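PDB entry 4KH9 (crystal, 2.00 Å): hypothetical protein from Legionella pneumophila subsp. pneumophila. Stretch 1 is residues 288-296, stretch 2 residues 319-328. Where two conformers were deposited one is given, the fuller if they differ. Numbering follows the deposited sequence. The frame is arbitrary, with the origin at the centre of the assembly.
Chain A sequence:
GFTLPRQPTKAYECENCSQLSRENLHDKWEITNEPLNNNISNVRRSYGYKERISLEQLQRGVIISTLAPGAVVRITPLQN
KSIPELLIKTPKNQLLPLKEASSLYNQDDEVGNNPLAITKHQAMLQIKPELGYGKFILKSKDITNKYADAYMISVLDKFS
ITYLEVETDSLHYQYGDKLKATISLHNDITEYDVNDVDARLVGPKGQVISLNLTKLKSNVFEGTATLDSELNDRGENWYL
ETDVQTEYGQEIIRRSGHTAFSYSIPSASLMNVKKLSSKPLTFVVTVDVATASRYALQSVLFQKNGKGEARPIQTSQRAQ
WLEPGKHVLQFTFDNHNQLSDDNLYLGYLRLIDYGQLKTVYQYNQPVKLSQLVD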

# COMPACT_ATOMS: atom_id res chain seq x y z
N ASP A 288 8.15 10.65 25.99
CA ASP A 288 7.93 12.05 25.63
C ASP A 288 6.72 12.07 24.67
O ASP A 288 6.75 11.40 23.65
CB ASP A 288 9.20 12.68 25.01
CG ASP A 288 9.08 14.18 24.76
OD1 ASP A 288 8.37 14.87 25.53
OD2 ASP A 288 9.75 14.68 23.82
N VAL A 289 5.62 12.71 25.05
CA VAL A 289 4.37 12.74 24.28
C VAL A 289 4.15 14.16 23.74
O VAL A 289 4.25 15.12 24.50
CB VAL A 289 3.16 12.27 25.16
CG1 VAL A 289 1.84 12.36 24.41
CG2 VAL A 289 3.36 10.86 25.70
N ALA A 290 3.82 14.27 22.43
CA ALA A 290 3.55 15.54 21.75
C ALA A 290 2.06 15.80 21.62
O ALA A 290 1.64 16.96 21.64
CB ALA A 290 4.20 15.52 20.37
N THR A 291 1.25 14.72 21.46
CA THR A 291 -0.21 14.83 21.26
C THR A 291 -0.96 13.93 22.24
O THR A 291 -0.62 12.75 22.37
CB THR A 291 -0.56 14.47 19.80
OG1 THR A 291 -0.11 15.53 18.97
CG2 THR A 291 -2.05 14.28 19.57
N ALA A 292 -2.00 14.49 22.90
CA ALA A 292 -2.88 13.79 23.84
C ALA A 292 -3.58 12.64 23.11
O ALA A 292 -4.26 12.86 22.10
CB ALA A 292 -3.89 14.78 24.43
N SER A 293 -3.34 11.41 23.57
CA SER A 293 -3.92 10.23 22.92
C SER A 293 -3.79 9.03 23.80
O SER A 293 -3.22 9.11 24.88
CB SER A 293 -3.22 9.97 21.57
OG SER A 293 -3.89 9.00 20.79
N ARG A 294 -4.30 7.90 23.33
CA ARG A 294 -4.13 6.62 24.02
C ARG A 294 -2.94 5.91 23.40
O ARG A 294 -2.87 5.71 22.18
CB ARG A 294 -5.41 5.78 23.96
CG ARG A 294 -5.29 4.50 24.77
CD ARG A 294 -6.59 3.73 24.77
NE ARG A 294 -6.49 2.55 25.63
CZ ARG A 294 -6.51 2.57 26.96
NH1 ARG A 294 -6.58 3.72 27.61
NH2 ARG A 294 -6.40 1.45 27.64
N TYR A 295 -2.01 5.51 24.25
CA TYR A 295 -0.79 4.84 23.81
C TYR A 295 -0.62 3.50 24.50
O TYR A 295 -1.02 3.34 25.67
CB TYR A 295 0.44 5.71 24.11
CG TYR A 295 0.46 7.03 23.37
CD1 TYR A 295 1.04 7.13 22.12
CD2 TYR A 295 -0.07 8.18 23.95
CE1 TYR A 295 1.06 8.35 21.43
CE2 TYR A 295 -0.03 9.40 23.28
CZ TYR A 295 0.55 9.49 22.02
OH TYR A 295 0.55 10.68 21.33
N ALA A 296 0.01 2.55 23.80
CA ALA A 296 0.30 1.25 24.40
C ALA A 296 1.75 0.96 24.29
O ALA A 296 2.33 1.05 23.21
CB ALA A 296 -0.51 0.15 23.75
N ALA A 319 -1.32 0.04 28.46
CA ALA A 319 -2.09 1.00 27.66
C ALA A 319 -2.74 2.04 28.58
O ALA A 319 -3.37 1.68 29.57
CB ALA A 319 -3.15 0.27 26.83
N GLN A 320 -2.51 3.32 28.30
CA GLN A 320 -3.08 4.41 29.08
C GLN A 320 -3.24 5.67 28.24
O GLN A 320 -2.71 5.75 27.13
CB GLN A 320 -2.25 4.71 30.35
CG GLN A 320 -0.77 4.96 30.17
CD GLN A 320 -0.10 4.95 31.53
OE1 GLN A 320 0.42 3.92 31.98
NE2 GLN A 320 -0.16 6.07 32.23
N TRP A 321 -4.01 6.64 28.76
CA TRP A 321 -4.21 7.94 28.14
C TRP A 321 -3.06 8.83 28.56
O TRP A 321 -2.78 8.91 29.76
CB TRP A 321 -5.55 8.56 28.55
CG TRP A 321 -5.73 9.95 28.01
CD1 TRP A 321 -5.42 11.13 28.62
CD2 TRP A 321 -6.25 10.28 26.71
NE1 TRP A 321 -5.69 12.19 27.77
CE2 TRP A 321 -6.21 11.69 26.60
CE3 TRP A 321 -6.80 9.53 25.66
CZ2 TRP A 321 -6.64 12.36 25.45
CZ3 TRP A 321 -7.24 10.19 24.52
CH2 TRP A 321 -7.17 11.59 24.43
N LEU A 322 -2.38 9.50 27.58
CA LEU A 322 -1.25 10.36 27.93
C LEU A 322 -1.42 11.75 27.32
O LEU A 322 -1.62 11.89 26.12
CB LEU A 322 0.11 9.75 27.47
CG LEU A 322 0.51 8.36 28.02
CD1 LEU A 322 1.65 7.77 27.24
CD2 LEU A 322 0.84 8.41 29.51
N GLU A 323 -1.31 12.78 28.16
CA GLU A 323 -1.36 14.18 27.71
C GLU A 323 0.02 14.58 27.21
O GLU A 323 1.00 13.90 27.59
CB GLU A 323 -1.82 15.10 28.87
CG GLU A 323 -3.29 14.99 29.25
CD GLU A 323 -4.27 15.58 28.26
OE1 GLU A 323 -3.91 16.55 27.56
OE2 GLU A 323 -5.43 15.10 28.24
N PRO A 324 0.19 15.69 26.43
CA PRO A 324 1.55 16.11 26.03
C PRO A 324 2.47 16.30 27.25
O PRO A 324 2.02 16.78 28.29
CB PRO A 324 1.32 17.42 25.30
CG PRO A 324 -0.09 17.34 24.82
CD PRO A 324 -0.83 16.63 25.89
N GLY A 325 3.72 15.87 27.14
CA GLY A 325 4.71 15.98 28.20
C GLY A 325 5.52 14.72 28.42
O GLY A 325 5.51 13.81 27.59
N LYS A 326 6.26 14.67 29.54
CA LYS A 326 7.09 13.52 29.91
C LYS A 326 6.34 12.64 30.89
O LYS A 326 5.64 13.14 31.78
CB LYS A 326 8.45 13.95 30.49
CG LYS A 326 9.44 14.44 29.43
CD LYS A 326 10.82 14.81 30.03
CE LYS A 326 10.88 16.18 30.70
NZ LYS A 326 12.19 16.42 31.36
N HIS A 327 6.41 11.30 30.69
CA HIS A 327 5.74 10.31 31.53
C HIS A 327 6.61 9.09 31.79
O HIS A 327 7.57 8.84 31.05
CB HIS A 327 4.43 9.83 30.87
CG HIS A 327 3.45 10.90 30.52
ND1 HIS A 327 2.47 11.29 31.40
CD2 HIS A 327 3.29 11.58 29.36
CE1 HIS A 327 1.77 12.22 30.76
NE2 HIS A 327 2.24 12.43 29.54
N VAL A 328 6.29 8.34 32.85
CA VAL A 328 6.98 7.10 33.18
C VAL A 328 5.93 5.98 33.10
O VAL A 328 4.91 6.03 33.80
CB VAL A 328 7.74 7.14 34.54
CG1 VAL A 328 8.46 5.82 34.80
CG2 VAL A 328 8.74 8.30 34.59

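Antiparallel pairing can continue across a break in register, as two separate ladders with loops between them. The two stretches of this hypothetical protein from Legionella pneumophila illustrate the principle.

Backbone hydrogen bonds define both ladders. In the first, Val289 and Gly325 exchange a reciprocal pair, Val289 N to Gly325 O and Gly325 N to Val289 O, each 2.8 Å. In the second, Ser293 N reaches Leu322 O at 3.1 Å and Leu322 N reaches Ser293 O at 2.9 Å, while Tyr295 N to Gln320 O and Gln320 N to Tyr295 O are both 3.0 Å. The register shifts by one residue between the ladders. Gly325 has phi/psi of 135/-167, where a CB would jam against the preceding carbonyl oxygen, so the backbone itself calls for glycine.

Weaker CA-H...O contacts supplement these bonds. Ala292 CA lies 3.2 Å from Leu322 O, which also accepts the Ser293 N hydrogen bond, and Pro324 CA lies 3.3 Å from Val289 O.

Apolar side chains pack at and beside the break. Beside Val289 and Tyr295, Leu322 bridges the ladders: its CD1 is 3.9 Å from Val289 CG2 and 3.7 Å from Tyr295 CD2. Around the break, Ala292 CB meets Trp321 CZ2 at 3.8 Å and Pro324 CD at 3.9 Å.

Planar groups make contacts of another kind. Ser293 C lies over one face of the Trp321 indole. The Arg294 side chain, with chi1 to chi3 all t, leaves its backbone on the same face of the sheet as Trp321, while its end comes nearer the partner strand; Ala319 C and Gln320 N lie over one face of its guanidinium.

Hydrogen bonds within each stretch brace the connecting loops. Tyr295 OH donates to Thr291 O at 2.6 Å; on the other stretch, His327 NE2 donates to Glu323 O at 2.7 Å and Trp321 NE1 to Glu323 OE2 at 3.0 Å.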